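GH3 beta-N-acetylglucosaminidase (Paenibacillaceae, PDB 6K5J) probably hydrolyses terminal beta-linked N-acetylglucosamine residues as a glycoside hydrolase family 3 enzyme with a TIM-barrel N-terminal domain. Local coordinates at residues M88-R91 against L92-G95; H203-E206 against R207-L211; T349-S352 against G353-L356. All coordinates share one frame; numbering follows the deposited sequence.

How the contacts relate
Contacts 1 and 3 are neighbours, although they lie far apart in the sequence. Their centres are 16 Å apart, and the G95 O of contact 1 probably takes a hydrogen bond from L356 N of contact 3 at 2.7 Å. Contact 1 is the one nearest the sugar: the side chain of R91 comes within about 4 Å of a NAG at the nearest atoms. Contact 3, in a later loop, lies at the surface and meets contact 1 through that bond. Contact 2 lies in the same N-terminal domain as contact 1 but well away from it, with centres about 35 Å apart and nearest atoms about 21 Å. Contacts 2 and 3 lie on opposite sides of the chain's centre.

Contact 1: M88-R91 against L92-G95; sequences MVTR and LENG
E93 OE1 is gripped by two groups. T90 OG1 donates to it in a very short hydrogen bond of 2.5 Å, and R50 forms a salt bridge with the same oxygen. The two side chains cross at a slant, three residues apart round a bend in the chain. T90 turns OG1 between its own backbone N and carbonyl carbon (chi1 59°). This places the hydroxyl on the side where E93 arrives. E93 folds back to meet it through a bend at chi2 of 78°. Its CG passes 3.5 Å from T90 OG1, and OE1 also lies 3.4 Å from T90 CB. The bond to the hydroxyl and the arginine charge would together hold the carboxylate in place. E93 OE1 is also 3.4 Å from T90 O; these are two acceptors and do not bond.

The loop follows strand 79-81 of the TIM barrel and runs on to helix 102-108. Q84, earlier in the same loop, holds the bend through its side-chain amide: OE1 accepts from R91 N, and NE2 donates to L92 O. One side-chain amide thus bridges both segments.

R91 leaves the bend in another direction from T90 and E93. Its chain is bent at chi2, and its guanidinium is fixed by D83, which forms a salt bridge with NH2, and by E402 O, which accepts from NH1. The R91 side chain also lies about 3 Å from a bound glycerol and about 4 Å from a NAG at the nearest atoms. This is consistent with a place close to the sugar-binding region. M88 touches Y456 and N505, and E93 touches L407, which brings the loop against residues much later in the chain.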
loop_
_atom_site.group_PDB
_atom_site.type_symbol
_atom_site.label_atom_id
_atom_site.label_comp_id
_atom_site.label_asym_id
_atom_site.label_seq_id
_atom_site.Cartn_x
_atom_site.Cartn_y
_atom_site.Cartn_z
ATOM N N MET A 88 -5.508 -2.161 3.483
ATOM C CA MET A 88 -6.227 -2.175 2.211
ATOM C C MET A 88 -5.320 -2.376 0.998
ATOM O O MET A 88 -5.824 -2.418 -0.129
ATOM C CB MET A 88 -7.056 -0.888 2.046
ATOM C CG MET A 88 -8.180 -0.739 3.087
ATOM S SD MET A 88 -9.302 -2.175 3.154
ATOM C CE MET A 88 -10.177 -1.980 1.623
ATOM N N VAL A 89 -4.009 -2.524 1.172
ATOM C CA VAL A 89 -3.110 -2.809 0.053
ATOM C C VAL A 89 -2.284 -4.025 0.461
ATOM O O VAL A 89 -1.245 -3.905 1.116
ATOM C CB VAL A 89 -2.219 -1.619 -0.332
ATOM C CG1 VAL A 89 -1.218 -2.025 -1.405
ATOM C CG2 VAL A 89 -3.058 -0.473 -0.866
ATOM N N THR A 90 -2.764 -5.209 0.101
ATOM C CA THR A 90 -1.993 -6.435 0.216
ATOM C C THR A 90 -2.153 -7.212 -1.084
ATOM O O THR A 90 -3.131 -7.035 -1.815
ATOM C CB THR A 90 -2.446 -7.308 1.407
ATOM O OG1 THR A 90 -3.825 -7.644 1.249
ATOM C CG2 THR A 90 -2.252 -6.583 2.754
ATOM N N ARG A 91 -1.169 -8.063 -1.381
ATOM C CA ARG A 91 -1.234 -8.927 -2.554
ATOM C C ARG A 91 -1.486 -10.382 -2.209
ATOM O O ARG A 91 -1.854 -11.158 -3.099
ATOM C CB ARG A 91 0.067 -8.847 -3.363
ATOM C CG ARG A 91 0.471 -7.452 -3.712
ATOM C CD ARG A 91 -0.540 -6.812 -4.627
ATOM N NE ARG A 91 0.015 -5.584 -5.164
ATOM C CZ ARG A 91 -0.695 -4.512 -5.475
ATOM N NH1 ARG A 91 -2.022 -4.491 -5.320
ATOM N NH2 ARG A 91 -0.065 -3.455 -5.937
ATOM N N LEU A 92 -1.278 -10.762 -0.951
ATOM C CA LEU A 92 -1.515 -12.116 -0.472
ATOM C C LEU A 92 -2.187 -12.029 0.887
ATOM O O LEU A 92 -1.662 -11.387 1.796
ATOM C CB LEU A 92 -0.201 -12.903 -0.370
ATOM C CG LEU A 92 -0.352 -14.309 0.227
ATOM C CD1 LEU A 92 -1.217 -15.197 -0.672
ATOM C CD2 LEU A 92 1.016 -14.928 0.461
ATOM N N GLU A 93 -3.345 -12.676 1.019
ATOM C CA GLU A 93 -3.977 -12.880 2.311
ATOM C C GLU A 93 -4.172 -14.350 2.661
ATOM O O GLU A 93 -4.345 -14.664 3.838
ATOM C CB GLU A 93 -5.344 -12.171 2.362
ATOM C CG GLU A 93 -5.303 -10.703 1.932
ATOM C CD GLU A 93 -5.240 -10.537 0.424
ATOM O OE1 GLU A 93 -4.488 -9.664 -0.057
ATOM O OE2 GLU A 93 -5.922 -11.293 -0.296
ATOM N N ASN A 94 -4.116 -15.255 1.686
ATOM C CA ASN A 94 -4.332 -16.667 1.961
ATOM C C ASN A 94 -3.126 -17.236 2.695
ATOM O O ASN A 94 -2.018 -17.225 2.156
ATOM C CB ASN A 94 -4.563 -17.430 0.657
ATOM C CG ASN A 94 -4.894 -18.892 0.898
ATOM O OD1 ASN A 94 -5.660 -19.223 1.804
ATOM N ND2 ASN A 94 -4.317 -19.766 0.100
ATOM N N GLY A 95 -3.333 -17.726 3.919
ATOM C CA GLY A 95 -2.256 -18.356 4.657
ATOM C C GLY A 95 -1.298 -17.420 5.356
ATOM O O GLY A 95 -0.269 -17.881 5.864
#

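Contact 2: H203-E206 against R207-L211; sequences HARE and RLDRL
H203 and R207 form the tightly packed part of this contact, at the start of the short helix 205-210, with A204 at its N-cap position. In the chain it comes between strand 178-184 and helix 213-222 of the TIM-barrel domain. The R207 guanidinium lies flat on the H203 ring, with centres 3.8 Å apart and planes at 27°. R207 NH1 sits over the ring centre. Nearer the backbone, R207 CG packs 3.4 Å from H203 CB. D189 joins the two, taking bonds from H203 NE2 and R207 NH2, and E212 adds a second carboxylate to R207. A204 O accepts from both R207 N and L208 N.

The other flank is more exposed and carries two salt bridges, each joining residues four apart, about one helical turn. R205 NE meets D209 OD1 at 2.9 Å, in the guanidinium plane, although the two flat groups stand at 76°. R205 also reaches E258 through NH2. Replacing R205 by an alanine is likely to leave D209 OD1 and E258 OE1 without this guanidinium. E206 and R210 run side by side instead, and V535 O takes a bond from R210 NH1. R210 NE points at E206 OE2 over 3.1 Å in a nearly straight bond of 171°.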
loop_
_atom_site.group_PDB
_atom_site.type_symbol
_atom_site.label_atom_id
_atom_site.label_comp_id
_atom_site.label_asym_id
_atom_site.label_seq_id
_atom_site.Cartn_x
_atom_site.Cartn_y
_atom_site.Cartn_z
ATOM N N HIS A 203 3.419 23.633 -3.762
ATOM C CA HIS A 203 3.728 24.430 -2.587
ATOM C C HIS A 203 5.194 24.844 -2.540
ATOM O O HIS A 203 6.069 24.217 -3.140
ATOM C CB HIS A 203 3.366 23.653 -1.330
ATOM C CG HIS A 203 1.966 23.138 -1.350
ATOM N ND1 HIS A 203 0.872 23.976 -1.341
ATOM C CD2 HIS A 203 1.477 21.878 -1.424
ATOM C CE1 HIS A 203 -0.233 23.253 -1.393
ATOM N NE2 HIS A 203 0.106 21.977 -1.438
ATOM N N ALA A 204 5.443 25.910 -1.778
ATOM C CA ALA A 204 6.777 26.450 -1.599
ATOM C C ALA A 204 7.646 25.498 -0.787
ATOM O O ALA A 204 7.166 24.631 -0.050
ATOM C CB ALA A 204 6.717 27.812 -0.902
ATOM N N ARG A 205 8.954 25.705 -0.911
ATOM C CA ARG A 205 9.922 24.844 -0.250
ATOM C C ARG A 205 9.711 24.803 1.263
ATOM O O ARG A 205 9.884 23.749 1.885
ATOM C CB ARG A 205 11.324 25.327 -0.614
ATOM C CG ARG A 205 12.432 24.445 -0.197
ATOM C CD ARG A 205 12.307 23.032 -0.749
ATOM N NE ARG A 205 13.221 22.217 0.030
ATOM C CZ ARG A 205 14.472 21.961 -0.325
ATOM N NH1 ARG A 205 14.947 22.412 -1.483
ATOM N NH2 ARG A 205 15.238 21.240 0.476
ATOM N N GLU A 206 9.333 25.932 1.883
ATOM C CA GLU A 206 9.114 25.916 3.330
ATOM C C GLU A 206 8.059 24.887 3.712
ATOM O O GLU A 206 8.153 24.247 4.765
ATOM C CB GLU A 206 8.707 27.301 3.849
ATOM C CG GLU A 206 7.357 27.850 3.368
ATOM C CD GLU A 206 6.137 27.322 4.152
ATOM O OE1 GLU A 206 5.030 27.281 3.558
ATOM O OE2 GLU A 206 6.276 26.935 5.340
ATOM N N ARG A 207 7.038 24.724 2.878
ATOM C CA ARG A 207 5.996 23.770 3.212
ATOM C C ARG A 207 6.496 22.343 3.016
ATOM O O ARG A 207 6.253 21.476 3.863
ATOM C CB ARG A 207 4.749 24.076 2.380
ATOM C CG ARG A 207 3.970 22.873 1.941
ATOM C CD ARG A 207 3.225 22.173 3.064
ATOM N NE ARG A 207 2.615 21.005 2.450
ATOM C CZ ARG A 207 1.401 21.003 1.917
ATOM N NH1 ARG A 207 0.639 22.091 1.988
ATOM N NH2 ARG A 207 0.942 19.904 1.340
ATOM N N LEU A 208 7.242 22.093 1.928
ATOM C CA LEU A 208 7.802 20.762 1.713
ATOM C C LEU A 208 8.759 20.383 2.838
ATOM O O LEU A 208 8.786 19.226 3.272
ATOM C CB LEU A 208 8.513 20.692 0.355
ATOM C CG LEU A 208 7.670 20.991 -0.892
ATOM C CD1 LEU A 208 8.506 20.898 -2.172
ATOM C CD2 LEU A 208 6.453 20.053 -0.967
ATOM N N ASP A 209 9.553 21.345 3.324
ATOM C CA ASP A 209 10.514 21.051 4.386
ATOM C C ASP A 209 9.817 20.671 5.687
ATOM O O ASP A 209 10.304 19.810 6.430
ATOM C CB ASP A 209 11.425 22.256 4.642
ATOM C CG ASP A 209 12.442 22.467 3.545
ATOM O OD1 ASP A 209 12.691 21.531 2.763
ATOM O OD2 ASP A 209 12.994 23.582 3.466
ATOM N N ARG A 210 8.698 21.311 5.997
ATOM C CA ARG A 210 8.060 21.056 7.280
ATOM C C ARG A 210 7.040 19.929 7.227
ATOM O O ARG A 210 6.683 19.383 8.277
ATOM C CB ARG A 210 7.381 22.318 7.802
ATOM C CG ARG A 210 6.091 22.664 7.118
ATOM C CD ARG A 210 5.416 23.855 7.799
ATOM N NE ARG A 210 4.733 24.681 6.814
ATOM C CZ ARG A 210 3.493 24.467 6.392
ATOM N NH1 ARG A 210 2.780 23.459 6.888
ATOM N NH2 ARG A 210 2.966 25.266 5.476
ATOM N N LEU A 211 6.565 19.571 6.041
ATOM C CA LEU A 211 5.542 18.538 5.947
ATOM C C LEU A 211 6.061 17.346 5.145
ATOM O O LEU A 211 6.590 16.396 5.734
ATOM C CB LEU A 211 4.262 19.115 5.336
ATOM C CG LEU A 211 3.054 18.180 5.526
ATOM C CD1 LEU A 211 2.729 18.034 7.004
ATOM C CD2 LEU A 211 1.836 18.661 4.743
#

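Contact 3: T349-S352 against G353-L356; sequences TLSS and GDTL
This is a local turn contact on the surface, in the loop between helix 323-339 and helix 359-372. The chain reverses sharply here: the end-to-end directions of 349-352 and 353-356 are 136° apart. Two hydrogen bonds link S351 and D354. D354 N donates to S351 O at 2.8 Å. In return, S351 N donates to D354 OD2, also at 2.8 Å and almost straight at 174°. That N-H comes from above the carboxylate plane. The D354 side chain turns back over the bend to receive it, with CG beside its own backbone N (chi1 -79°). D354 CB lies 3.1 Å from S351 O, and OD2 lies 3.4 Å from L350 CA. The aspartate thus lies close over the start of the turn.

G353 takes a positive phi. A side chain at this position would be jammed against S352 O. The outer part of the bend is held by E55, which bonds both S352 OG and G353 N.

Away from the polar turn, the two leucines approach each other at about a right angle. L350 CD2 meets L356 CD2 at 3.7 Å, methyl to methyl. Both leucines touch L128, and L350 also rests on P56, A57 and A60, at the beginning of helix 56-72. The leucine side of the loop is therefore set against the barrel domain, while S351, S352 and G353 are exposed. The whole is a type II beta turn from S351 to D354, with glycine at its third position and an added bond from the N-H of S351 to the aspartate side chain.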
loop_
_atom_site.group_PDB
_atom_site.type_symbol
_atom_site.label_atom_id
_atom_site.label_comp_id
_atom_site.label_asym_id
_atom_site.label_seq_id
_atom_site.Cartn_x
_atom_site.Cartn_y
_atom_site.Cartn_z
ATOM N N THR A 349 9.847 -25.593 4.905
ATOM C CA THR A 349 8.961 -25.880 6.022
ATOM C C THR A 349 7.499 -25.738 5.655
ATOM O O THR A 349 6.641 -25.898 6.531
ATOM C CB THR A 349 9.265 -24.960 7.213
ATOM O OG1 THR A 349 9.213 -23.593 6.786
ATOM C CG2 THR A 349 10.648 -25.268 7.787
ATOM N N LEU A 350 7.192 -25.437 4.393
ATOM C CA LEU A 350 5.827 -25.176 3.949
ATOM C C LEU A 350 5.437 -26.184 2.883
ATOM O O LEU A 350 6.122 -26.304 1.861
ATOM C CB LEU A 350 5.694 -23.755 3.401
ATOM C CG LEU A 350 6.032 -22.663 4.414
ATOM C CD1 LEU A 350 6.023 -21.281 3.765
ATOM C CD2 LEU A 350 5.033 -22.716 5.555
ATOM N N SER A 351 4.336 -26.892 3.121
ATOM C CA SER A 351 3.708 -27.767 2.143
ATOM C C SER A 351 2.326 -27.225 1.826
ATOM O O SER A 351 1.741 -26.474 2.612
ATOM C CB SER A 351 3.586 -29.208 2.654
ATOM O OG SER A 351 4.841 -29.705 3.065
ATOM N N SER A 352 1.814 -27.606 0.660
ATOM C CA SER A 352 0.495 -27.149 0.242
ATOM C C SER A 352 -0.522 -27.376 1.354
ATOM O O SER A 352 -0.551 -28.437 1.985
ATOM C CB SER A 352 0.062 -27.874 -1.036
ATOM O OG SER A 352 -1.173 -27.346 -1.504
ATOM N N GLY A 353 -1.336 -26.352 1.611
ATOM C CA GLY A 353 -2.252 -26.351 2.723
ATOM C C GLY A 353 -1.726 -25.707 3.989
ATOM O O GLY A 353 -2.522 -25.427 4.892
ATOM N N ASP A 354 -0.422 -25.470 4.095
ATOM C CA ASP A 354 0.133 -24.866 5.299
ATOM C C ASP A 354 -0.231 -23.384 5.390
ATOM O O ASP A 354 -0.399 -22.695 4.377
ATOM C CB ASP A 354 1.655 -25.009 5.323
ATOM C CG ASP A 354 2.111 -26.393 5.768
ATOM O OD1 ASP A 354 1.255 -27.220 6.150
ATOM O OD2 ASP A 354 3.329 -26.644 5.715
ATOM N N THR A 355 -0.318 -22.889 6.623
ATOM C CA THR A 355 -0.575 -21.480 6.885
ATOM C C THR A 355 0.480 -20.927 7.830
ATOM O O THR A 355 1.044 -21.657 8.654
ATOM C CB THR A 355 -1.960 -21.259 7.493
ATOM O OG1 THR A 355 -2.179 -19.855 7.672
ATOM C CG2 THR A 355 -2.068 -21.955 8.851
ATOM N N LEU A 356 0.757 -19.626 7.692
ATOM C CA LEU A 356 1.627 -18.936 8.636
ATOM C C LEU A 356 0.851 -18.276 9.764
ATOM O O LEU A 356 1.471 -17.729 10.682
ATOM C CB LEU A 356 2.472 -17.875 7.915
ATOM C CG LEU A 356 3.385 -18.383 6.792
ATOM C CD1 LEU A 356 4.200 -17.217 6.209
ATOM C CD2 LEU A 356 4.299 -19.491 7.312
#